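ABC transporter substrate-binding protein (Rhizobium radiobacter, PDB 6TFX) binds the opine mannopinic acid as a family 5 solute-binding protein, probably delivering it to an ABC transporter for import. Local coordinates at residues F262-I265 / R266-Q269; P314-S317 / K318-A322; K436-E439 / L440-E443; P484-T487 / E488-F492. All coordinates share one frame; numbering follows the deposited sequence.

Contact 1. Residues F262-I265 / R266-Q269; sequences FNDI and RVRQ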
loop_
_atom_site.group_PDB
_atom_site.type_symbol
_atom_site.label_atom_id
_atom_site.label_comp_id
_atom_site.label_asym_id
_atom_site.label_seq_id
_atom_site.Cartn_x
_atom_site.Cartn_y
_atom_site.Cartn_z
ATOM N N PHE A 262 -19.902 17.649 -9.125
ATOM C CA PHE A 262 -19.725 16.218 -9.355
ATOM C C PHE A 262 -20.830 15.337 -8.745
ATOM O O PHE A 262 -20.743 14.096 -8.840
ATOM C CB PHE A 262 -18.332 15.780 -8.916
ATOM C CG PHE A 262 -17.257 16.361 -9.819
ATOM C CD1 PHE A 262 -16.982 15.787 -11.064
ATOM C CD2 PHE A 262 -16.542 17.492 -9.437
ATOM C CE1 PHE A 262 -16.005 16.338 -11.912
ATOM C CE2 PHE A 262 -15.580 18.052 -10.289
ATOM C CZ PHE A 262 -15.317 17.471 -11.521
ATOM N N ASN A 263 -21.858 15.957 -8.142
ATOM C CA ASN A 263 -23.024 15.210 -7.683
ATOM C C ASN A 263 -23.976 14.919 -8.867
ATOM O O ASN A 263 -24.930 14.151 -8.702
ATOM C CB ASN A 263 -23.731 15.872 -6.518
ATOM C CG ASN A 263 -24.294 17.219 -6.857
ATOM O OD1 ASN A 263 -23.786 17.928 -7.719
ATOM N ND2 ASN A 263 -25.387 17.592 -6.191
ATOM N N ASP A 264 -23.710 15.516 -10.059
ATOM C CA ASP A 264 -24.476 15.228 -11.274
ATOM C C ASP A 264 -23.691 14.130 -12.013
ATOM O O ASP A 264 -22.528 14.333 -12.394
ATOM C CB ASP A 264 -24.576 16.479 -12.158
ATOM C CG ASP A 264 -25.461 16.340 -13.396
ATOM O OD1 ASP A 264 -25.635 15.202 -13.895
ATOM O OD2 ASP A 264 -25.983 17.363 -13.865
ATOM N N ILE A 265 -24.306 12.952 -12.198
ATOM C CA ILE A 265 -23.623 11.855 -12.891
ATOM C C ILE A 265 -23.100 12.267 -14.272
ATOM O O ILE A 265 -22.063 11.754 -14.697
ATOM C CB ILE A 265 -24.511 10.584 -12.946
ATOM C CG1 ILE A 265 -23.645 9.333 -13.283
ATOM C CG2 ILE A 265 -25.741 10.769 -13.884
ATOM C CD1 ILE A 265 -24.310 7.971 -13.063
ATOM N N ARG A 266 -23.802 13.186 -14.978
ATOM C CA ARG A 266 -23.352 13.622 -16.320
ATOM C C ARG A 266 -21.978 14.280 -16.268
ATOM O O ARG A 266 -21.186 14.137 -17.203
ATOM C CB ARG A 266 -24.371 14.551 -16.963
ATOM C CG ARG A 266 -25.698 13.838 -17.218
ATOM C CD ARG A 266 -26.772 14.830 -17.636
ATOM N NE ARG A 266 -27.078 15.769 -16.556
ATOM C CZ ARG A 266 -28.059 16.659 -16.598
ATOM N NH1 ARG A 266 -28.848 16.738 -17.662
ATOM N NH2 ARG A 266 -28.260 17.483 -15.577
ATOM N N VAL A 267 -21.702 15.023 -15.187
ATOM C CA VAL A 267 -20.397 15.681 -15.023
ATOM C C VAL A 267 -19.325 14.621 -14.788
ATOM O O VAL A 267 -18.223 14.722 -15.328
ATOM C CB VAL A 267 -20.424 16.767 -13.922
ATOM C CG1 VAL A 267 -19.055 17.438 -13.771
ATOM C CG2 VAL A 267 -21.500 17.812 -14.225
ATOM N N ARG A 268 -19.648 13.591 -13.985
ATOM C CA ARG A 268 -18.683 12.508 -13.711
ATOM C C ARG A 268 -18.437 11.723 -15.008
ATOM O O ARG A 268 -17.291 11.403 -15.350
ATOM C CB ARG A 268 -19.222 11.561 -12.620
ATOM C CG ARG A 268 -19.446 12.284 -11.297
ATOM C CD ARG A 268 -19.513 11.338 -10.103
ATOM N NE ARG A 268 -20.588 10.343 -10.200
ATOM C CZ ARG A 268 -21.819 10.526 -9.735
ATOM N NH1 ARG A 268 -22.194 11.717 -9.279
ATOM N NH2 ARG A 268 -22.709 9.543 -9.790
ATOM N N GLN A 269 -19.519 11.404 -15.746
ATOM C CA GLN A 269 -19.389 10.698 -17.019
ATOM C C GLN A 269 -18.537 11.512 -17.996
ATOM O O GLN A 269 -17.665 10.958 -18.674
ATOM C CB GLN A 269 -20.769 10.449 -17.635
ATOM C CG GLN A 269 -21.574 9.404 -16.864
ATOM C CD GLN A 269 -23.014 9.359 -17.331
ATOM O OE1 GLN A 269 -23.584 10.361 -17.799
ATOM N NE2 GLN A 269 -23.634 8.184 -17.196
HETATM O O HOH W 1 -25.196 11.136 -8.639
#
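Asp-264 and Arg-266 face each other across the start of a helix in a side-on salt bridge. NE of Arg-266 lies 3.1 Å from OD1 of Asp-264, and NH2 of Arg-266 lies 2.9 Å from OD2 of Asp-264, one nitrogen to each oxygen; a weak bond also runs from NE to OD2. Both main contacts approach from the syn side, and the two flat groups are twisted 34° from coplanar. OD1 of Asp-264 has a second donor, the backbone N of Arg-266, 2.9 Å away and well above the carboxylate plane. CG of Asp-264 stands opposite its own N (chi1 -175°), which carries OD1 forward to that N-H.

The second charged group serves the backbone. NH1 of Arg-268 donates to O of Phe-262 at 2.8 Å, almost in the guanidinium plane and with an N-H...O angle of 160°, and water 1 links the same nitrogen to O of Asn-263. CA of Ile-265 lies over the centre of one guanidinium face, 3.8 Å above its plane, and CG1 of Ile-265 touches NH2 of Arg-268 at 3.6 Å; that NH2 also bonds O of Asn-451, fixing the group at a second point.

The apolar pair is Phe-262 and Val-267, CE1 of the former 3.7 Å from CG1 of the latter. Phe-358 touches both, and Ile-255 touches Phe-262.

Among the backbone bonds, N of Gln-269 meets O of Ile-265 at 2.8 Å, while N of Val-267 bonds O of Asp-264. The N-H of Arg-266 donating to OD1 of Asp-264, two residues back, forms an Asx turn, with Asp-264 as the N-cap of helix 265-272.

Contact 2. Residues P314-S317 / K318-A322; sequences PAQS and KKLLA
Gln-316 reaches forward over the next helical turn to Lys-319 and Leu-320. Its CG stands opposite the backbone N and the chain then folds at chi2 (65°), which turns the amide along the helix toward these two residues. OE1 of Gln-316 lies 3.4 Å from CD of Lys-319 and 4.0 Å from NZ of Lys-319, so the lysine meets the amide through its aliphatic chain. The other branch rests on leucine: NE2 of Gln-316 is 4.0 Å from CG of Leu-320, and CG of Gln-316 is equally close to CD1 of Leu-320.

Ser-317 contributes mainly backbone, its O accepting from N of Leu-321 at 2.9 Å. Its hydroxyl donates to O of Ala-270, tying helix 314-323 to helix 265-272; Leu-321 packs on that same helix.

Lys-318 bonds back through its N to O of Pro-314, at 3.1 Å, and its CG lies 3.6 Å from that oxygen. Beyond CG the chain bends and leads off from the first segment.

With four i to i+4 backbone bonds as the polar links between 314-317 and 318-322, and van der Waals contact between their side chains, the geometry implies that cohesion here rests on the helical backbone, while the buried serine spends its polar end on a neighbouring helix.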
loop_
_atom_site.group_PDB
_atom_site.type_symbol
_atom_site.label_atom_id
_atom_site.label_comp_id
_atom_site.label_asym_id
_atom_site.label_seq_id
_atom_site.Cartn_x
_atom_site.Cartn_y
_atom_site.Cartn_z
ATOM N N PRO A 314 -13.836 12.682 -26.019
ATOM C CA PRO A 314 -13.958 14.053 -25.477
ATOM C C PRO A 314 -15.083 14.892 -26.104
ATOM O O PRO A 314 -15.573 15.841 -25.476
ATOM C CB PRO A 314 -12.564 14.645 -25.699
ATOM C CG PRO A 314 -11.974 13.850 -26.796
ATOM C CD PRO A 314 -12.542 12.479 -26.707
ATOM N N ALA A 315 -15.538 14.533 -27.321
ATOM C CA ALA A 315 -16.677 15.249 -27.938
ATOM C C ALA A 315 -17.939 14.948 -27.072
ATOM O O ALA A 315 -18.759 15.845 -26.821
ATOM C CB ALA A 315 -16.882 14.755 -29.368
ATOM N N GLN A 316 -18.061 13.697 -26.586
ATOM C CA GLN A 316 -19.176 13.309 -25.719
ATOM C C GLN A 316 -19.047 14.049 -24.366
ATOM O O GLN A 316 -20.059 14.501 -23.805
ATOM C CB GLN A 316 -19.217 11.780 -25.516
ATOM C CG GLN A 316 -20.390 11.274 -24.673
ATOM C CD GLN A 316 -21.794 11.463 -25.261
ATOM O OE1 GLN A 316 -21.994 11.959 -26.385
ATOM N NE2 GLN A 316 -22.809 11.073 -24.492
ATOM N N SER A 317 -17.806 14.191 -23.854
ATOM C CA SER A 317 -17.581 14.942 -22.618
ATOM C C SER A 317 -18.180 16.354 -22.744
ATOM O O SER A 317 -18.938 16.787 -21.873
ATOM C CB SER A 317 -16.081 15.067 -22.362
ATOM O OG SER A 317 -15.569 13.768 -22.127
ATOM N N LYS A 318 -17.852 17.063 -23.846
ATOM C CA LYS A 318 -18.346 18.427 -24.044
ATOM C C LYS A 318 -19.877 18.466 -24.124
ATOM O O LYS A 318 -20.500 19.368 -23.563
ATOM C CB LYS A 318 -17.690 19.041 -25.292
ATOM C CG LYS A 318 -16.210 19.321 -25.083
ATOM C CD LYS A 318 -15.536 19.848 -26.362
ATOM C CE LYS A 318 -15.439 21.357 -26.389
ATOM N NZ LYS A 318 -14.028 21.819 -26.504
ATOM N N LYS A 319 -20.483 17.481 -24.817
ATOM C CA LYS A 319 -21.949 17.376 -24.952
ATOM C C LYS A 319 -22.595 17.189 -23.571
ATOM O O LYS A 319 -23.577 17.864 -23.246
ATOM C CB LYS A 319 -22.312 16.211 -25.890
ATOM C CG LYS A 319 -23.805 15.989 -26.115
ATOM C CD LYS A 319 -24.038 14.670 -26.850
ATOM C CE LYS A 319 -25.493 14.314 -26.993
ATOM N NZ LYS A 319 -25.664 12.996 -27.666
ATOM N N LEU A 320 -22.036 16.284 -22.762
ATOM C CA LEU A 320 -22.543 16.030 -21.412
ATOM C C LEU A 320 -22.404 17.277 -20.520
ATOM O O LEU A 320 -23.332 17.590 -19.777
ATOM C CB LEU A 320 -21.796 14.848 -20.783
ATOM C CG LEU A 320 -22.173 13.492 -21.320
ATOM C CD1 LEU A 320 -21.123 12.453 -20.951
ATOM C CD2 LEU A 320 -23.559 13.072 -20.834
ATOM N N LEU A 321 -21.256 17.992 -20.583
ATOM C CA LEU A 321 -21.109 19.206 -19.761
ATOM C C LEU A 321 -22.136 20.254 -20.164
ATOM O O LEU A 321 -22.698 20.910 -19.286
ATOM C CB LEU A 321 -19.689 19.795 -19.854
ATOM C CG LEU A 321 -18.604 18.943 -19.184
ATOM C CD1 LEU A 321 -17.253 19.626 -19.235
ATOM C CD2 LEU A 321 -18.983 18.635 -17.711
ATOM N N ALA A 322 -22.394 20.420 -21.474
ATOM C CA ALA A 322 -23.400 21.420 -21.917
ATOM C C ALA A 322 -24.799 21.026 -21.391
ATOM O O ALA A 322 -25.516 21.885 -20.864
ATOM C CB ALA A 322 -23.403 21.535 -23.449
#

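Contact 3. Residues K436-E439 / L440-E443; sequences KQIE and LWKE
Gln-437 lies flat against the indole of Trp-441, one turn later on helix 434-450, in an i to i+4 CH-pi contact. CG of Gln-437 sits 3.6 Å from the centroid of the six-membered ring, only 14° off the ring normal. The amide continues over the outer rim, CD of Gln-437 being 3.3 Å from CH2 of Trp-441, with amide and ring planes 16° apart. An extended chain, with CG opposite the backbone N (chi1 -176°), lets the glutamine run beside the indole in the same direction.

Ile-438 reaches the edge of that ring, CD1 being 4.1 Å from CE3 of Trp-441. Its other branch meets lysine, CG2 of Ile-438 lying 3.8 Å from CE of Lys-442. Both contacts are described for one of two conformers of Ile-438 and are doubtful to that extent. Near the surface OE1 of Glu-439 comes to 4.0 Å from NZ of Lys-442, too long for a salt bridge, although the opposite charges probably attract.

The second shell settles these positions. NE2 of Gln-437 donates to O of Ala-428 on helix 422-430, which fixes the turn of the amide over the ring. Trp-441 is itself buried against helix 392-400, touching Ala-392 and Leu-396, and against Leu-301, which also meets Ile-438. Along the backbone of the CH-pi pair, N of Trp-441 donates to O of Gln-437 at 3.0 Å.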
loop_
_atom_site.group_PDB
_atom_site.type_symbol
_atom_site.label_atom_id
_atom_site.label_comp_id
_atom_site.label_asym_id
_atom_site.label_seq_id
_atom_site.Cartn_x
_atom_site.Cartn_y
_atom_site.Cartn_z
ATOM N N LYS A 436 -20.436 -17.821 -7.010
ATOM C CA LYS A 436 -21.370 -16.765 -6.614
ATOM C C LYS A 436 -20.588 -15.609 -5.975
ATOM O O LYS A 436 -20.907 -14.440 -6.201
ATOM C CB LYS A 436 -22.405 -17.294 -5.621
ATOM C CG LYS A 436 -23.577 -16.343 -5.466
ATOM C CD LYS A 436 -24.681 -16.990 -4.670
ATOM C CE LYS A 436 -25.886 -16.070 -4.596
ATOM N NZ LYS A 436 -27.107 -16.811 -4.168
ATOM N N GLN A 437 -19.572 -15.934 -5.175
ATOM C CA GLN A 437 -18.764 -14.896 -4.532
ATOM C C GLN A 437 -18.098 -14.008 -5.602
ATOM O O GLN A 437 -18.180 -12.774 -5.505
ATOM C CB GLN A 437 -17.705 -15.544 -3.649
ATOM C CG GLN A 437 -16.914 -14.525 -2.879
ATOM C CD GLN A 437 -15.919 -15.183 -1.957
ATOM O OE1 GLN A 437 -15.149 -16.054 -2.384
ATOM N NE2 GLN A 437 -15.877 -14.743 -0.689
ATOM N N ILE A 438 -17.503 -14.645 -6.646
ATOM C CA ILE A 438 -16.876 -13.946 -7.783
ATOM C C ILE A 438 -17.881 -13.013 -8.458
ATOM O O ILE A 438 -17.569 -11.848 -8.724
ATOM C CB ILE A 438 -16.295 -14.988 -8.799
ATOM C CG1 ILE A 438 -15.064 -15.750 -8.227
ATOM C CG2 ILE A 438 -15.982 -14.372 -10.176
ATOM C CD1 ILE A 438 -13.842 -14.911 -7.875
ATOM N N GLU A 439 -19.099 -13.522 -8.717
ATOM C CA GLU A 439 -20.147 -12.741 -9.402
ATOM C C GLU A 439 -20.606 -11.538 -8.594
ATOM O O GLU A 439 -20.852 -10.466 -9.167
ATOM C CB GLU A 439 -21.314 -13.600 -9.843
ATOM C CG GLU A 439 -20.917 -14.520 -10.992
ATOM C CD GLU A 439 -20.298 -13.842 -12.211
ATOM O OE1 GLU A 439 -19.187 -14.247 -12.620
ATOM O OE2 GLU A 439 -20.919 -12.897 -12.748
ATOM N N LEU A 440 -20.672 -11.685 -7.266
ATOM C CA LEU A 440 -21.033 -10.551 -6.375
ATOM C C LEU A 440 -19.928 -9.501 -6.381
ATOM O O LEU A 440 -20.226 -8.298 -6.468
ATOM C CB LEU A 440 -21.326 -11.024 -4.944
ATOM C CG LEU A 440 -22.624 -11.809 -4.799
ATOM C CD1 LEU A 440 -22.630 -12.665 -3.542
ATOM C CD2 LEU A 440 -23.847 -10.873 -4.859
ATOM N N TRP A 441 -18.648 -9.948 -6.377
ATOM C CA TRP A 441 -17.545 -8.972 -6.476
ATOM C C TRP A 441 -17.599 -8.250 -7.816
ATOM O O TRP A 441 -17.365 -7.034 -7.863
ATOM C CB TRP A 441 -16.208 -9.675 -6.314
ATOM C CG TRP A 441 -15.852 -9.930 -4.874
ATOM C CD1 TRP A 441 -16.152 -9.139 -3.797
ATOM C CD2 TRP A 441 -15.093 -11.039 -4.362
ATOM N NE1 TRP A 441 -15.662 -9.712 -2.639
ATOM C CE2 TRP A 441 -14.970 -10.854 -2.963
ATOM C CE3 TRP A 441 -14.487 -12.162 -4.950
ATOM C CZ2 TRP A 441 -14.301 -11.774 -2.145
ATOM C CZ3 TRP A 441 -13.817 -13.071 -4.141
ATOM C CH2 TRP A 441 -13.721 -12.866 -2.757
ATOM N N LYS A 442 -17.895 -8.981 -8.916
ATOM C CA LYS A 442 -17.981 -8.335 -10.242
ATOM C C LYS A 442 -19.162 -7.359 -10.305
ATOM O O LYS A 442 -19.022 -6.253 -10.830
ATOM C CB LYS A 442 -18.084 -9.397 -11.357
ATOM C CG LYS A 442 -16.807 -10.227 -11.480
ATOM C CD LYS A 442 -16.920 -11.083 -12.744
ATOM C CE LYS A 442 -15.655 -11.843 -13.020
ATOM N NZ LYS A 442 -15.811 -12.711 -14.232
ATOM N N GLU A 443 -20.323 -7.745 -9.735
ATOM C CA GLU A 443 -21.495 -6.867 -9.707
ATOM C C GLU A 443 -21.141 -5.553 -8.971
ATOM O O GLU A 443 -21.515 -4.465 -9.442
ATOM C CB GLU A 443 -22.671 -7.577 -9.039
ATOM C CG GLU A 443 -23.961 -6.766 -9.011
ATOM C CD GLU A 443 -25.135 -7.414 -8.289
ATOM O OE1 GLU A 443 -25.007 -8.581 -7.850
ATOM O OE2 GLU A 443 -26.180 -6.741 -8.139
#

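Contact 4. Residues P484-T487 / E488-F492; sequences PLIT and EQTYF
A type I beta turn from Thr-487 to Thr-490 brings the chain into strand 491-492; OG1 of Thr-490 holds the N-H of Thr-487, and OG1 of Thr-487 holds Gln-489. N of Thr-487 donates to OG1 of Thr-490 at 2.9 Å, nearly straight at 166°. The turn's own bond, N of Thr-490 to O of Thr-487, is weak at 3.3 Å, and the side-chain bond probably helps to close the turn.

OG1 of Thr-487 stands between its backbone N and carbonyl carbon (chi1 73°), where it takes two donors. N of Gln-489 meets it at 2.9 Å, forming an ST turn within the beta turn. NE2 of Gln-489 reaches the same OG1 at 2.8 Å in a bent bond (137°), with the oxygen tilted 29° from the amide plane.

The segment 484-487 comes in as loop, while 491-492 pairs antiparallel with 470-471 in a two-stranded sheet; Tyr-491 makes a backbone hydrogen bond with Gly-471. Ile-486 leans on Met-8 and Tyr-34, and its CG2 lies 3.6 Å from OG1 of Thr-490, setting a methyl against that hydroxyl.

Water 3 bridges the carbonyls at the ends of the turn, donating to both O of Thr-487 and O of Thr-490. Water 2 donates to O of Leu-485 and bonds OG1 of Thr-490. Within the turn Glu-488 folds back, OE1 of its side chain 3.5 Å from CB of Thr-487, while its backbone N is buried with no partner in the model.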
loop_
_atom_site.group_PDB
_atom_site.type_symbol
_atom_site.label_atom_id
_atom_site.label_comp_id
_atom_site.label_asym_id
_atom_site.label_seq_id
_atom_site.Cartn_x
_atom_site.Cartn_y
_atom_site.Cartn_z
ATOM N N PRO A 484 11.687 -2.903 -2.367
ATOM C CA PRO A 484 12.611 -3.978 -1.961
ATOM C C PRO A 484 12.483 -4.355 -0.488
ATOM O O PRO A 484 12.220 -3.512 0.371
ATOM C CB PRO A 484 13.992 -3.369 -2.213
ATOM C CG PRO A 484 13.771 -2.322 -3.265
ATOM C CD PRO A 484 12.412 -1.755 -2.940
ATOM N N LEU A 485 12.710 -5.639 -0.210
ATOM C CA LEU A 485 12.715 -6.158 1.145
ATOM C C LEU A 485 14.174 -6.468 1.469
ATOM O O LEU A 485 14.796 -7.326 0.823
ATOM C CB LEU A 485 11.857 -7.437 1.275
ATOM C CG LEU A 485 11.797 -8.049 2.676
ATOM C CD1 LEU A 485 10.967 -7.179 3.632
ATOM C CD2 LEU A 485 11.250 -9.461 2.625
ATOM N N ILE A 486 14.713 -5.755 2.462
ATOM C CA ILE A 486 16.077 -5.979 2.939
ATOM C C ILE A 486 15.934 -6.858 4.184
ATOM O O ILE A 486 15.135 -6.568 5.077
ATOM C CB ILE A 486 16.836 -4.655 3.207
ATOM C CG1 ILE A 486 16.883 -3.823 1.895
ATOM C CG2 ILE A 486 18.247 -4.944 3.732
ATOM C CD1 ILE A 486 17.265 -2.431 2.104
ATOM N N THR A 487 16.661 -7.979 4.191
ATOM C CA THR A 487 16.569 -8.944 5.279
ATOM C C THR A 487 17.965 -9.268 5.802
ATOM O O THR A 487 18.968 -8.673 5.366
ATOM C CB THR A 487 15.901 -10.266 4.805
ATOM O OG1 THR A 487 16.818 -10.969 3.979
ATOM C CG2 THR A 487 14.552 -10.058 4.076
ATOM N N GLU A 488 18.039 -10.266 6.697
ATOM C CA GLU A 488 19.331 -10.746 7.211
ATOM C C GLU A 488 20.135 -11.448 6.076
ATOM O O GLU A 488 21.325 -11.715 6.239
ATOM C CB GLU A 488 19.118 -11.695 8.419
ATOM C CG GLU A 488 18.653 -13.115 8.089
ATOM C CD GLU A 488 17.203 -13.293 7.685
ATOM O OE1 GLU A 488 16.460 -12.289 7.612
ATOM O OE2 GLU A 488 16.803 -14.454 7.459
ATOM N N GLN A 489 19.469 -11.785 4.953
ATOM C CA GLN A 489 20.107 -12.495 3.829
ATOM C C GLN A 489 20.770 -11.534 2.820
ATOM O O GLN A 489 21.587 -11.964 2.018
ATOM C CB GLN A 489 19.069 -13.346 3.066
ATOM C CG GLN A 489 18.168 -14.255 3.904
ATOM C CD GLN A 489 16.809 -14.440 3.228
ATOM O OE1 GLN A 489 16.610 -15.389 2.461
ATOM N NE2 GLN A 489 15.836 -13.535 3.476
ATOM N N THR A 490 20.342 -10.264 2.792
ATOM C CA THR A 490 20.852 -9.276 1.830
ATOM C C THR A 490 22.372 -9.127 1.975
ATOM O O THR A 490 22.888 -9.026 3.087
ATOM C CB THR A 490 20.174 -7.938 2.044
ATOM O OG1 THR A 490 18.771 -8.178 2.174
ATOM C CG2 THR A 490 20.450 -6.955 0.894
ATOM N N TYR A 491 23.080 -9.100 0.855
ATOM C CA TYR A 491 24.538 -9.054 0.924
ATOM C C TYR A 491 25.160 -8.325 -0.270
ATOM O O TYR A 491 24.506 -8.156 -1.294
ATOM C CB TYR A 491 25.062 -10.520 0.972
ATOM C CG TYR A 491 24.802 -11.283 -0.309
ATOM C CD1 TYR A 491 23.578 -11.908 -0.535
ATOM C CD2 TYR A 491 25.763 -11.350 -1.316
ATOM C CE1 TYR A 491 23.305 -12.553 -1.738
ATOM C CE2 TYR A 491 25.505 -12.007 -2.520
ATOM C CZ TYR A 491 24.271 -12.611 -2.725
ATOM O OH TYR A 491 23.968 -13.268 -3.900
ATOM N N PHE A 492 26.469 -8.008 -0.162
ATOM C CA PHE A 492 27.255 -7.433 -1.245
ATOM C C PHE A 492 28.285 -8.482 -1.702
ATOM O O PHE A 492 28.779 -9.271 -0.891
ATOM C CB PHE A 492 27.988 -6.162 -0.794
ATOM C CG PHE A 492 27.081 -4.968 -0.726
ATOM C CD1 PHE A 492 26.665 -4.326 -1.885
ATOM C CD2 PHE A 492 26.630 -4.486 0.498
ATOM C CE1 PHE A 492 25.804 -3.226 -1.822
ATOM C CE2 PHE A 492 25.798 -3.361 0.559
ATOM C CZ PHE A 492 25.389 -2.745 -0.602
HETATM O O HOH W 2 17.148 -8.696 0.296
HETATM O O HOH W 3 21.770 -8.603 5.577
#

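How the contacts relate
Contacts 1 and 2 form one packed unit: their centres are 11 Å apart, and CB of Gln-269 lies 3.9 Å from CD1 of Leu-320, while CG1 of Val-267 lies 4.1 Å from CD2 of Leu-321. Helix 265-272 is thus capped in contact 1 and flanked by the helix of contact 2. Contact 3 touches neither; its centre is 26 Å from that of contact 1. Contact 4 lies across the chain's centre from the other three, at least 40 Å between centres. Contact 1 comes nearest the magnesium site, the Arg-268 side chain about 5 Å from that of Cys-453 and about 7 Å from a magnesium ion; the side chain of Glu-443 is about 12 Å from one. Contacts 2 and 4 lie away from the known sites.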